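Local coordinates for protein COG3291: FOG: PKD repeat (Clostridium thermocellum, PDB 1WMX) that probably binds cellulose or related beta-glucans, serving as the family 30 carbohydrate-binding module of the multidomain cellulase CelJ, at residues B[20-25]-B[61-66]; B[53-58]-B[166-171]; B[57-62]-B[160-165]; B[97-102]-B[121-126]. All blocks are in the same frame, centred on the assembly; numbering follows the deposited sequence.

Overall arrangement
Interactions 1, 3 and 4 all reach the five-stranded sheet of this beta-sandwich, interactions 1 and 4 at its two outermost strands and interaction 3 where strand 155-161 runs out into a loop. Interaction 2 belongs to the facing seven-stranded sheet. Interactions 1, 2 and 4 are partly buried and rest on antiparallel ladders, with serine pairing, apolar packing and a carboxylate added in turn. Interaction 3 lies at the surface and joins two loops with a single backbone bond and aliphatic packing. W64 of interaction 1 packs on L53 and V55 of interaction 2, V59 of interaction 3 and F100 of interaction 4, so one tryptophan touches residues of all three other contacts.

Interaction 1 of 4, residues B[20-25]-B[61-66]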
loop_
_atom_site.group_PDB
_atom_site.type_symbol
_atom_site.label_atom_id
_atom_site.label_comp_id
_atom_site.label_asym_id
_atom_site.label_seq_id
_atom_site.Cartn_x
_atom_site.Cartn_y
_atom_site.Cartn_z
ATOM N N VAL B 20 -9.762 12.099 12.337
ATOM C CA VAL B 20 -9.773 12.418 10.915
ATOM C C VAL B 20 -8.957 11.371 10.145
ATOM O O VAL B 20 -7.839 11.042 10.527
ATOM C CB VAL B 20 -9.188 13.839 10.667
ATOM C CG1 VAL B 20 -8.862 14.040 9.185
ATOM C CG2 VAL B 20 -10.198 14.895 11.119
ATOM N N GLY B 21 -9.533 10.848 9.067
ATOM C CA GLY B 21 -8.857 9.843 8.259
ATOM C C GLY B 21 -9.851 9.172 7.328
ATOM O O GLY B 21 -10.866 9.770 6.968
ATOM N N TRP B 22 -9.573 7.932 6.936
ATOM C CA TRP B 22 -10.474 7.204 6.050
ATOM C C TRP B 22 -10.388 5.719 6.349
ATOM O O TRP B 22 -9.303 5.161 6.399
ATOM C CB TRP B 22 -10.102 7.438 4.579
ATOM C CG TRP B 22 -11.147 6.954 3.590
ATOM C CD1 TRP B 22 -12.160 7.694 3.026
ATOM C CD2 TRP B 22 -11.299 5.619 3.084
ATOM N NE1 TRP B 22 -12.930 6.894 2.204
ATOM C CE2 TRP B 22 -12.420 5.619 2.222
ATOM C CE3 TRP B 22 -10.593 4.416 3.279
ATOM C CZ2 TRP B 22 -12.854 4.462 1.551
ATOM C CZ3 TRP B 22 -11.027 3.259 2.610
ATOM C CH2 TRP B 22 -12.145 3.296 1.760
ATOM N N SER B 23 -11.544 5.101 6.550
ATOM C CA SER B 23 -11.646 3.671 6.811
ATOM C C SER B 23 -12.675 3.149 5.817
ATOM O O SER B 23 -13.662 3.833 5.531
ATOM C CB SER B 23 -12.135 3.411 8.238
ATOM O OG SER B 23 -11.158 3.786 9.189
ATOM N N GLY B 24 -12.452 1.949 5.285
ATOM C CA GLY B 24 -13.395 1.397 4.328
ATOM C C GLY B 24 -13.125 -0.058 3.986
ATOM O O GLY B 24 -12.200 -0.679 4.526
ATOM N N SER B 25 -13.945 -0.600 3.090
ATOM C CA SER B 25 -13.828 -1.990 2.651
ATOM C C SER B 25 -14.555 -2.177 1.320
ATOM O O SER B 25 -15.324 -1.314 0.898
ATOM C CB SER B 25 -14.416 -2.929 3.701
ATOM O OG SER B 25 -15.781 -2.643 3.912
ATOM N N SER B 61 -14.746 -9.303 0.204
ATOM C CA SER B 61 -14.563 -8.317 -0.841
ATOM C C SER B 61 -13.082 -8.355 -1.142
ATOM O O SER B 61 -12.619 -7.825 -2.162
ATOM C CB SER B 61 -15.015 -6.935 -0.352
ATOM O OG SER B 61 -14.046 -6.385 0.525
ATOM N N GLY B 62 -12.417 -9.011 -0.199
ATOM C CA GLY B 62 -10.972 -9.221 -0.208
ATOM C C GLY B 62 -10.306 -8.293 0.801
ATOM O O GLY B 62 -9.094 -8.379 1.040
ATOM N N TRP B 63 -10.909 -7.199 1.282
ATOM C CA TRP B 63 -10.129 -6.178 1.979
ATOM C C TRP B 63 -10.908 -5.154 2.805
ATOM O O TRP B 63 -12.119 -4.976 2.648
ATOM C CB TRP B 63 -9.281 -5.398 0.967
ATOM C CG TRP B 63 -10.124 -4.515 0.104
ATOM C CD1 TRP B 63 -10.885 -4.892 -0.968
ATOM C CD2 TRP B 63 -10.378 -3.119 0.301
ATOM N NE1 TRP B 63 -11.599 -3.820 -1.449
ATOM C CE2 TRP B 63 -11.308 -2.718 -0.687
ATOM C CE3 TRP B 63 -9.914 -2.169 1.219
ATOM C CZ2 TRP B 63 -11.784 -1.403 -0.785
ATOM C CZ3 TRP B 63 -10.388 -0.861 1.121
ATOM C CH2 TRP B 63 -11.313 -0.492 0.126
ATOM N N TRP B 64 -10.172 -4.488 3.691
ATOM C CA TRP B 64 -10.686 -3.413 4.530
ATOM C C TRP B 64 -9.465 -2.735 5.115
ATOM O O TRP B 64 -8.464 -3.386 5.420
ATOM C CB TRP B 64 -11.614 -3.915 5.644
ATOM C CG TRP B 64 -11.006 -4.841 6.646
ATOM C CD1 TRP B 64 -11.164 -6.195 6.704
ATOM C CD2 TRP B 64 -10.172 -4.486 7.755
ATOM N NE1 TRP B 64 -10.486 -6.706 7.781
ATOM C CE2 TRP B 64 -9.865 -5.681 8.446
ATOM C CE3 TRP B 64 -9.652 -3.276 8.234
ATOM C CZ2 TRP B 64 -9.061 -5.706 9.593
ATOM C CZ3 TRP B 64 -8.854 -3.298 9.376
ATOM C CH2 TRP B 64 -8.566 -4.509 10.041
ATOM N N ILE B 65 -9.542 -1.420 5.258
ATOM C CA ILE B 65 -8.426 -0.660 5.781
ATOM C C ILE B 65 -8.910 0.493 6.645
ATOM O O ILE B 65 -10.013 0.990 6.464
ATOM C CB ILE B 65 -7.596 -0.092 4.624
ATOM C CG1 ILE B 65 -6.314 0.538 5.153
ATOM C CG2 ILE B 65 -8.422 0.940 3.858
ATOM C CD1 ILE B 65 -5.389 1.018 4.053
ATOM N N SER B 66 -8.087 0.897 7.604
ATOM C CA SER B 66 -8.418 2.031 8.451
ATOM C C SER B 66 -7.202 2.939 8.534
ATOM O O SER B 66 -6.142 2.508 8.988
ATOM C CB SER B 66 -8.808 1.582 9.857
ATOM O OG SER B 66 -9.108 2.713 10.662
#
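The outer edge of the five-stranded sheet in this beta-sandwich is formed where S23, G24 and S25 of strand 21-25 pair antiparallel with S66, I65 and W64. G24 and I65 are the hydrogen-bonded pair: G24 N gives to I65 O at 2.9 Å, and I65 N returns a bond of similar length to G24 O. A glycine suits this position because the indole of W22 lies where a CB would project. W22 and W63 spread side by side on one face of the sheet, their rings nearly coplanar and edge to edge, with W22 CH2 4.2 Å from W63 CH2. I65 CG2 lies at the edge of the W22 ring, in its plane, 3.7 Å from CZ3. The six-membered ring of W63 lies face-on to the backbone of S25, whose CA makes a CH-pi contact 3.9 Å from the ring centroid. Such flat aromatic surfaces are consistent with sugar stacking, as in other carbohydrate-binding modules; in this crystal W22 also stacks on Y113 of the second subunit. On the opposite face S25 OG bonds to E29. The small side chains of S23 and S66 allow their hydroxyls to meet, OG to OG, in a buried hydrogen bond of 2.7 Å.

Interaction 2 of 4, residues B[53-58]-B[166-171]; sequences LNVQTT and DPFTVW
L53 and V55 pair antiparallel with V170 and F168 as hydrogen-bonded pairs, the short strand axes 4.8 Å apart, and N54 faces T169 in the non-hydrogen-bonded position between them. The bonds are shortest at the V55 end, though more bent at the hydrogen: V55 N to F168 O and F168 N to V55 O both measure 2.8 Å. L53, V55, F168 and V170 present their side chains on the face turned toward W64 and the other sheet, where apolar groups are shielded from water. The F168 ring meets two neighbours: L53 CD2 comes to its edge, 3.9 Å from CE1, whereas V55 CG2 approaches obliquely, 3.3 Å from CE2. CB of L53 rests on CG2 of V170 at 3.6 Å. On the other face, N54 has CG anti to its backbone N (chi1 -176°), and its amide leans across the ladder, ND2 giving a weak hydrogen bond to F168 O at 3.4 Å. P167 lies beside the departing loop, its CB 3.2 Å from V55 O. With W64 packed on L53 and V55, and N54 and T169 turned outward, the ladder is a wall of a beta-sandwich, the fold of many carbohydrate-binding modules.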
loop_
_atom_site.group_PDB
_atom_site.type_symbol
_atom_site.label_atom_id
_atom_site.label_comp_id
_atom_site.label_asym_id
_atom_site.label_seq_id
_atom_site.Cartn_x
_atom_site.Cartn_y
_atom_site.Cartn_z
ATOM N N LEU B 53 -12.983 -0.900 16.199
ATOM C CA LEU B 53 -12.602 -1.468 14.907
ATOM C C LEU B 53 -13.520 -2.684 14.771
ATOM O O LEU B 53 -13.248 -3.757 15.326
ATOM C CB LEU B 53 -11.138 -1.893 14.910
ATOM C CG LEU B 53 -10.621 -2.575 13.639
ATOM C CD1 LEU B 53 -10.735 -1.622 12.462
ATOM C CD2 LEU B 53 -9.165 -3.010 13.834
ATOM N N ASN B 54 -14.600 -2.518 14.020
ATOM C CA ASN B 54 -15.606 -3.561 13.888
ATOM C C ASN B 54 -15.858 -4.128 12.488
ATOM O O ASN B 54 -16.513 -3.496 11.651
ATOM C CB ASN B 54 -16.913 -3.022 14.471
ATOM C CG ASN B 54 -18.026 -4.048 14.485
ATOM O OD1 ASN B 54 -19.202 -3.686 14.503
ATOM N ND2 ASN B 54 -17.664 -5.329 14.497
ATOM N N VAL B 55 -15.332 -5.326 12.249
ATOM C CA VAL B 55 -15.524 -6.013 10.981
ATOM C C VAL B 55 -16.718 -6.913 11.277
ATOM O O VAL B 55 -16.573 -7.961 11.898
ATOM C CB VAL B 55 -14.285 -6.860 10.609
ATOM C CG1 VAL B 55 -14.514 -7.569 9.287
ATOM C CG2 VAL B 55 -13.060 -5.958 10.510
ATOM N N GLN B 56 -17.898 -6.488 10.838
ATOM C CA GLN B 56 -19.148 -7.200 11.107
ATOM C C GLN B 56 -19.511 -8.463 10.330
ATOM O O GLN B 56 -20.177 -9.341 10.870
ATOM C CB GLN B 56 -20.301 -6.195 11.047
ATOM C CG GLN B 56 -19.969 -4.959 10.257
ATOM C CD GLN B 56 -20.845 -3.780 10.623
ATOM O OE1 GLN B 56 -20.860 -2.775 9.925
ATOM N NE2 GLN B 56 -21.571 -3.896 11.730
ATOM N N THR B 57 -19.103 -8.576 9.077
ATOM C CA THR B 57 -19.426 -9.787 8.333
ATOM C C THR B 57 -18.147 -10.398 7.800
ATOM O O THR B 57 -17.113 -9.724 7.770
ATOM C CB THR B 57 -20.380 -9.491 7.165
ATOM O OG1 THR B 57 -19.804 -8.494 6.315
ATOM C CG2 THR B 57 -21.706 -8.993 7.683
ATOM N N THR B 58 -18.187 -11.667 7.400
ATOM C CA THR B 58 -16.960 -12.255 6.874
ATOM C C THR B 58 -16.521 -11.421 5.662
ATOM O O THR B 58 -17.307 -11.121 4.765
ATOM C CB THR B 58 -17.112 -13.761 6.514
ATOM O OG1 THR B 58 -16.385 -14.037 5.313
ATOM C CG2 THR B 58 -18.557 -14.146 6.362
ATOM N N ASP B 166 -12.002 -13.404 8.766
ATOM C CA ASP B 166 -12.922 -13.559 9.880
ATOM C C ASP B 166 -13.450 -12.218 10.370
ATOM O O ASP B 166 -12.726 -11.223 10.381
ATOM C CB ASP B 166 -12.229 -14.263 11.055
ATOM C CG ASP B 166 -11.823 -15.685 10.735
ATOM O OD1 ASP B 166 -12.478 -16.620 11.246
ATOM O OD2 ASP B 166 -10.851 -15.864 9.972
ATOM N N PRO B 167 -14.734 -12.166 10.760
ATOM C CA PRO B 167 -15.277 -10.900 11.260
ATOM C C PRO B 167 -14.782 -10.785 12.700
ATOM O O PRO B 167 -14.473 -11.809 13.315
ATOM C CB PRO B 167 -16.779 -11.121 11.182
ATOM C CG PRO B 167 -16.897 -12.583 11.477
ATOM C CD PRO B 167 -15.804 -13.167 10.607
ATOM N N PHE B 168 -14.696 -9.571 13.239
ATOM C CA PHE B 168 -14.214 -9.403 14.612
ATOM C C PHE B 168 -14.434 -7.989 15.131
ATOM O O PHE B 168 -14.813 -7.090 14.381
ATOM C CB PHE B 168 -12.718 -9.723 14.686
ATOM C CG PHE B 168 -11.838 -8.651 14.087
ATOM C CD1 PHE B 168 -11.376 -7.590 14.864
ATOM C CD2 PHE B 168 -11.511 -8.676 12.733
ATOM C CE1 PHE B 168 -10.607 -6.565 14.298
ATOM C CE2 PHE B 168 -10.742 -7.657 12.159
ATOM C CZ PHE B 168 -10.292 -6.602 12.944
ATOM N N THR B 169 -14.169 -7.800 16.421
ATOM C CA THR B 169 -14.318 -6.500 17.055
ATOM C C THR B 169 -13.305 -6.298 18.164
ATOM O O THR B 169 -13.090 -7.183 18.986
ATOM C CB THR B 169 -15.713 -6.334 17.670
ATOM O OG1 THR B 169 -16.705 -6.572 16.668
ATOM C CG2 THR B 169 -15.886 -4.925 18.232
ATOM N N VAL B 170 -12.668 -5.132 18.158
ATOM C CA VAL B 170 -11.714 -4.754 19.194
ATOM C C VAL B 170 -11.983 -3.289 19.489
ATOM O O VAL B 170 -12.656 -2.595 18.719
ATOM C CB VAL B 170 -10.232 -4.911 18.768
ATOM C CG1 VAL B 170 -9.900 -6.374 18.573
ATOM C CG2 VAL B 170 -9.957 -4.108 17.510
ATOM N N TRP B 171 -11.459 -2.830 20.614
ATOM C CA TRP B 171 -11.621 -1.459 21.045
ATOM C C TRP B 171 -10.239 -0.941 21.407
ATOM O O TRP B 171 -9.454 -1.648 22.032
ATOM C CB TRP B 171 -12.551 -1.425 22.259
ATOM C CG TRP B 171 -13.986 -1.696 21.916
ATOM C CD1 TRP B 171 -14.943 -0.768 21.587
ATOM C CD2 TRP B 171 -14.633 -2.974 21.856
ATOM N NE1 TRP B 171 -16.139 -1.390 21.339
ATOM C CE2 TRP B 171 -15.981 -2.744 21.495
ATOM C CE3 TRP B 171 -14.207 -4.291 22.074
ATOM C CZ2 TRP B 171 -16.910 -3.782 21.345
ATOM C CZ3 TRP B 171 -15.128 -5.328 21.925
ATOM C CH2 TRP B 171 -16.464 -5.066 21.564
#

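Interaction 3 of 4, residues B[57-62]-B[160-165]; sequences TTVQSG and FSKRYA
K162 and A165, in the loop that follows strand 155-161 of the beta-sandwich, meet V59 and G62 of the loop leading from strand 48-55 to strand 64-69. The contact therefore links two connections near one end of the fold, at the surface and with little burial. K162 comes first. Its chain is extended as far as CE and bends only at the last torsion (chi4 -63°), which turns NZ aside. The aliphatic part does the touching: CD lies 3.6 Å from V59 CG1, and the two side chains run past one another in opposite directions. The same CD is 3.3 Å from G62 O. A lysine suits this place, since its methylenes can pack on a valine while the final bend takes NZ out of the line of the chain. G62 itself has a positive phi of 105°, a conformation that glycine adopts readily. The side chains of R163 and Y164 then turn to D99, while the backbone curves on to A165, which closes the contact. Its carbonyl O accepts V59 N at 2.9 Å, and T58 CA adds a CA-H...O contact to the same oxygen. V59, whose side chain also packs on W64, is thus held by its backbone on one side and by lysine methylenes on another. The small methyl of A165 lies against the V59 backbone, its CB 3.2 Å from V59 O.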
loop_
_atom_site.group_PDB
_atom_site.type_symbol
_atom_site.label_atom_id
_atom_site.label_comp_id
_atom_site.label_asym_id
_atom_site.label_seq_id
_atom_site.Cartn_x
_atom_site.Cartn_y
_atom_site.Cartn_z
ATOM N N THR B 57 -19.103 -8.576 9.077
ATOM C CA THR B 57 -19.426 -9.787 8.333
ATOM C C THR B 57 -18.147 -10.398 7.800
ATOM O O THR B 57 -17.113 -9.724 7.770
ATOM C CB THR B 57 -20.380 -9.491 7.165
ATOM O OG1 THR B 57 -19.804 -8.494 6.315
ATOM C CG2 THR B 57 -21.706 -8.993 7.683
ATOM N N THR B 58 -18.187 -11.667 7.400
ATOM C CA THR B 58 -16.960 -12.255 6.874
ATOM C C THR B 58 -16.521 -11.421 5.662
ATOM O O THR B 58 -17.307 -11.121 4.765
ATOM C CB THR B 58 -17.112 -13.761 6.514
ATOM O OG1 THR B 58 -16.385 -14.037 5.313
ATOM C CG2 THR B 58 -18.557 -14.146 6.362
ATOM N N VAL B 59 -15.310 -11.052 5.645
ATOM C CA VAL B 59 -14.707 -10.174 4.629
ATOM C C VAL B 59 -14.388 -10.933 3.342
ATOM O O VAL B 59 -13.379 -11.627 3.241
ATOM C CB VAL B 59 -13.367 -9.601 5.114
ATOM C CG1 VAL B 59 -12.709 -8.681 4.080
ATOM C CG2 VAL B 59 -13.471 -8.773 6.392
ATOM N N GLN B 60 -15.228 -10.820 2.338
ATOM C CA GLN B 60 -14.931 -11.500 1.061
ATOM C C GLN B 60 -15.160 -10.563 -0.110
ATOM O O GLN B 60 -15.052 -10.972 -1.273
ATOM C CB GLN B 60 -15.787 -12.754 0.852
ATOM C CG GLN B 60 -17.292 -12.527 0.893
ATOM C CD GLN B 60 -18.058 -13.851 0.799
ATOM O OE1 GLN B 60 -17.687 -14.718 0.004
ATOM N NE2 GLN B 60 -19.106 -14.068 1.568
ATOM N N SER B 61 -14.746 -9.303 0.204
ATOM C CA SER B 61 -14.563 -8.317 -0.841
ATOM C C SER B 61 -13.082 -8.355 -1.142
ATOM O O SER B 61 -12.619 -7.825 -2.162
ATOM C CB SER B 61 -15.015 -6.935 -0.352
ATOM O OG SER B 61 -14.046 -6.385 0.525
ATOM N N GLY B 62 -12.417 -9.011 -0.199
ATOM C CA GLY B 62 -10.972 -9.221 -0.208
ATOM C C GLY B 62 -10.306 -8.293 0.801
ATOM O O GLY B 62 -9.094 -8.379 1.040
ATOM N N PHE B 160 -4.541 0.220 10.037
ATOM C CA PHE B 160 -5.095 -1.063 10.489
ATOM C C PHE B 160 -5.543 -1.687 9.172
ATOM O O PHE B 160 -6.034 -0.981 8.286
ATOM C CB PHE B 160 -6.323 -0.892 11.397
ATOM C CG PHE B 160 -6.029 -0.217 12.707
ATOM C CD1 PHE B 160 -7.021 0.510 13.362
ATOM C CD2 PHE B 160 -4.758 -0.285 13.274
ATOM C CE1 PHE B 160 -6.752 1.167 14.561
ATOM C CE2 PHE B 160 -4.481 0.367 14.470
ATOM C CZ PHE B 160 -5.478 1.096 15.117
ATOM N N SER B 161 -5.393 -2.997 9.037
ATOM C CA SER B 161 -5.772 -3.635 7.792
ATOM C C SER B 161 -6.055 -5.128 7.934
ATOM O O SER B 161 -5.589 -5.790 8.871
ATOM C CB SER B 161 -4.667 -3.398 6.761
ATOM O OG SER B 161 -5.089 -3.797 5.478
ATOM N N LYS B 162 -6.819 -5.646 6.979
ATOM C CA LYS B 162 -7.205 -7.044 6.966
ATOM C C LYS B 162 -6.037 -8.005 7.062
ATOM O O LYS B 162 -5.001 -7.817 6.427
ATOM C CB LYS B 162 -8.009 -7.351 5.699
ATOM C CG LYS B 162 -8.326 -8.822 5.489
ATOM C CD LYS B 162 -9.149 -9.014 4.230
ATOM C CE LYS B 162 -9.411 -10.477 3.953
ATOM N NZ LYS B 162 -8.140 -11.214 3.710
ATOM N N ARG B 163 -6.228 -9.043 7.866
ATOM C CA ARG B 163 -5.238 -10.094 8.053
ATOM C C ARG B 163 -5.940 -11.361 7.548
ATOM O O ARG B 163 -5.537 -11.958 6.550
ATOM C CB ARG B 163 -4.898 -10.210 9.536
ATOM C CG ARG B 163 -4.179 -11.476 9.944
ATOM C CD ARG B 163 -2.772 -11.569 9.397
ATOM N NE ARG B 163 -1.953 -12.424 10.250
ATOM C CZ ARG B 163 -1.068 -13.308 9.805
ATOM N NH1 ARG B 163 -0.881 -13.465 8.498
ATOM N NH2 ARG B 163 -0.365 -14.033 10.669
ATOM N N TYR B 164 -7.008 -11.745 8.243
ATOM C CA TYR B 164 -7.816 -12.902 7.874
ATOM C C TYR B 164 -9.212 -12.371 7.525
ATOM O O TYR B 164 -9.530 -11.217 7.824
ATOM C CB TYR B 164 -7.893 -13.878 9.045
ATOM C CG TYR B 164 -6.548 -14.423 9.464
ATOM C CD1 TYR B 164 -5.753 -15.136 8.564
ATOM C CD2 TYR B 164 -6.066 -14.233 10.760
ATOM C CE1 TYR B 164 -4.514 -15.644 8.943
ATOM C CE2 TYR B 164 -4.827 -14.740 11.150
ATOM C CZ TYR B 164 -4.057 -15.443 10.237
ATOM O OH TYR B 164 -2.834 -15.949 10.617
ATOM N N ALA B 165 -10.043 -13.199 6.901
ATOM C CA ALA B 165 -11.382 -12.757 6.514
ATOM C C ALA B 165 -12.411 -12.871 7.627
ATOM O O ALA B 165 -13.565 -12.478 7.458
ATOM C CB ALA B 165 -11.852 -13.528 5.289
#

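Interaction 4 of 4, residues B[97-102]-B[121-126]; sequences GEDFVI and TVISNY
I102 and T121 form the hydrogen-bonded pair at this end of the hairpin of strands 101-106 and 118-122, with V101 and V122 beside them as a non-hydrogen-bonded pair. Backbone bonds make the first group. I102 N gives to T121 O at 2.8 Å, and T121 N returns a bond to I102 O. Farther along, I123 N reaches F100 O at 3.2 Å in a nearly straight bond (170°), extending the strand pairing to the start of the 3-10 segment 123-125.

Polar side-chain contact comes from D99. Its CG stands anti to the backbone N (chi1 -169°), and OD1 accepts the backbone N of S124 at 2.9 Å, met nearly along the C-O axis though bent at the hydrogen (133°). The two oxygens of this aspartate thus face different partners, OD1 the S124 N-H and OD2 the side chain of R163, in a salt bridge.

Apolar contacts fill the inner side. I123 CG2 sits over the centre of the F100 ring, a CH-pi contact of 4.2 Å to the centroid, while its other branch brings CD1 to 3.7 Å from F100 CZ. I102 CG2 meets I123 CB at 4.2 Å. These branched side chains continue onto F89 of strand 86-93 in the facing sheet, and F100 onto V170.

The chemistry thus divides by side: hydrocarbon and aromatic surfaces pack into the sandwich interior, while the carboxylate, probably kept ionised by R163 and a backbone N-H, ties the 3-10 turn to the loop before strand 101-106.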
loop_
_atom_site.group_PDB
_atom_site.type_symbol
_atom_site.label_atom_id
_atom_site.label_comp_id
_atom_site.label_asym_id
_atom_site.label_seq_id
_atom_site.Cartn_x
_atom_site.Cartn_y
_atom_site.Cartn_z
ATOM N N GLY B 97 -8.263 -13.192 20.746
ATOM C CA GLY B 97 -7.457 -13.784 19.690
ATOM C C GLY B 97 -7.628 -13.047 18.363
ATOM O O GLY B 97 -7.155 -13.507 17.320
ATOM N N GLU B 98 -8.310 -11.908 18.403
ATOM C CA GLU B 98 -8.500 -11.100 17.189
ATOM C C GLU B 98 -7.117 -10.719 16.671
ATOM O O GLU B 98 -6.194 -10.480 17.455
ATOM C CB GLU B 98 -9.279 -9.806 17.491
ATOM C CG GLU B 98 -10.731 -10.017 17.896
ATOM C CD GLU B 98 -10.892 -10.338 19.367
ATOM O OE1 GLU B 98 -12.056 -10.542 19.833
ATOM O OE2 GLU B 98 -9.860 -10.400 20.118
ATOM N N ASP B 99 -6.972 -10.665 15.363
ATOM C CA ASP B 99 -5.684 -10.302 14.762
ATOM C C ASP B 99 -5.908 -9.555 13.445
ATOM O O ASP B 99 -6.890 -9.789 12.736
ATOM C CB ASP B 99 -4.859 -11.562 14.512
ATOM C CG ASP B 99 -3.425 -11.247 14.139
ATOM O OD1 ASP B 99 -2.786 -10.365 14.801
ATOM O OD2 ASP B 99 -2.881 -11.865 13.169
ATOM N N PHE B 100 -4.983 -8.656 13.145
ATOM C CA PHE B 100 -5.052 -7.846 11.919
ATOM C C PHE B 100 -3.719 -7.123 11.701
ATOM O O PHE B 100 -2.836 -7.134 12.559
ATOM C CB PHE B 100 -6.194 -6.824 12.040
ATOM C CG PHE B 100 -6.160 -6.031 13.338
ATOM C CD1 PHE B 100 -5.287 -4.953 13.473
ATOM C CD2 PHE B 100 -6.999 -6.380 14.399
ATOM C CE1 PHE B 100 -5.241 -4.227 14.667
ATOM C CE2 PHE B 100 -6.957 -5.656 15.599
ATOM C CZ PHE B 100 -6.075 -4.579 15.732
ATOM N N VAL B 101 -3.586 -6.500 10.544
ATOM C CA VAL B 101 -2.354 -5.779 10.203
ATOM C C VAL B 101 -2.354 -4.383 10.817
ATOM O O VAL B 101 -3.374 -3.699 10.855
ATOM C CB VAL B 101 -2.215 -5.642 8.701
ATOM C CG1 VAL B 101 -0.904 -4.944 8.328
ATOM C CG2 VAL B 101 -2.246 -7.005 8.016
ATOM N N ILE B 102 -1.194 -3.976 11.293
ATOM C CA ILE B 102 -1.028 -2.653 11.907
ATOM C C ILE B 102 0.328 -2.089 11.495
ATOM O O ILE B 102 1.331 -2.809 11.466
ATOM C CB ILE B 102 -1.108 -2.768 13.439
ATOM C CG1 ILE B 102 -0.957 -1.391 14.110
ATOM C CG2 ILE B 102 -0.022 -3.690 13.998
ATOM C CD1 ILE B 102 -1.329 -1.377 15.594
ATOM N N THR B 121 3.117 -4.886 10.271
ATOM C CA THR B 121 3.339 -6.084 11.088
ATOM C C THR B 121 1.975 -6.523 11.597
ATOM O O THR B 121 0.988 -5.796 11.467
ATOM C CB THR B 121 4.283 -5.780 12.264
ATOM O OG1 THR B 121 4.449 -6.951 13.064
ATOM C CG2 THR B 121 3.755 -4.666 13.164
ATOM N N VAL B 122 1.902 -7.708 12.163
ATOM C CA VAL B 122 0.624 -8.193 12.704
ATOM C C VAL B 122 0.624 -7.904 14.193
ATOM O O VAL B 122 1.640 -8.058 14.876
ATOM C CB VAL B 122 0.451 -9.679 12.439
ATOM C CG1 VAL B 122 0.420 -9.966 10.937
ATOM C CG2 VAL B 122 1.574 -10.510 13.059
ATOM N N ILE B 123 -0.512 -7.482 14.692
ATOM C CA ILE B 123 -0.617 -7.120 16.101
ATOM C C ILE B 123 -0.357 -8.328 17.031
ATOM O O ILE B 123 0.106 -8.161 18.169
ATOM C CB ILE B 123 -1.986 -6.534 16.400
ATOM C CG1 ILE B 123 -2.027 -5.972 17.824
ATOM C CG2 ILE B 123 -3.098 -7.570 16.243
ATOM C CD1 ILE B 123 -3.225 -5.084 18.099
ATOM N N SER B 124 -0.642 -9.525 16.540
ATOM C CA SER B 124 -0.452 -10.755 17.330
ATOM C C SER B 124 1.017 -10.923 17.765
ATOM O O SER B 124 1.308 -11.605 18.751
ATOM C CB SER B 124 -0.877 -11.988 16.520
ATOM O OG SER B 124 -0.221 -12.022 15.265
ATOM N N ASN B 125 1.915 -10.294 17.024
ATOM C CA ASN B 125 3.356 -10.357 17.310
ATOM C C ASN B 125 3.727 -9.547 18.542
ATOM O O ASN B 125 4.862 -9.607 19.021
ATOM C CB ASN B 125 4.169 -9.794 16.144
ATOM C CG ASN B 125 4.244 -10.760 14.990
ATOM O OD1 ASN B 125 4.792 -10.420 13.937
ATOM N ND2 ASN B 125 3.713 -11.955 15.143
ATOM N N TYR B 126 2.781 -8.790 19.063
ATOM C CA TYR B 126 3.081 -7.957 20.225
ATOM C C TYR B 126 2.058 -8.112 21.348
ATOM O O TYR B 126 2.230 -7.561 22.440
ATOM C CB TYR B 126 3.149 -6.500 19.783
ATOM C CG TYR B 126 4.339 -6.262 18.858
ATOM C CD1 TYR B 126 5.621 -6.105 19.391
ATOM C CD2 TYR B 126 4.157 -6.208 17.475
ATOM C CE1 TYR B 126 6.715 -5.902 18.549
ATOM C CE2 TYR B 126 5.251 -6.006 16.630
ATOM C CZ TYR B 126 6.532 -5.852 17.167
ATOM O OH TYR B 126 7.604 -5.654 16.346
#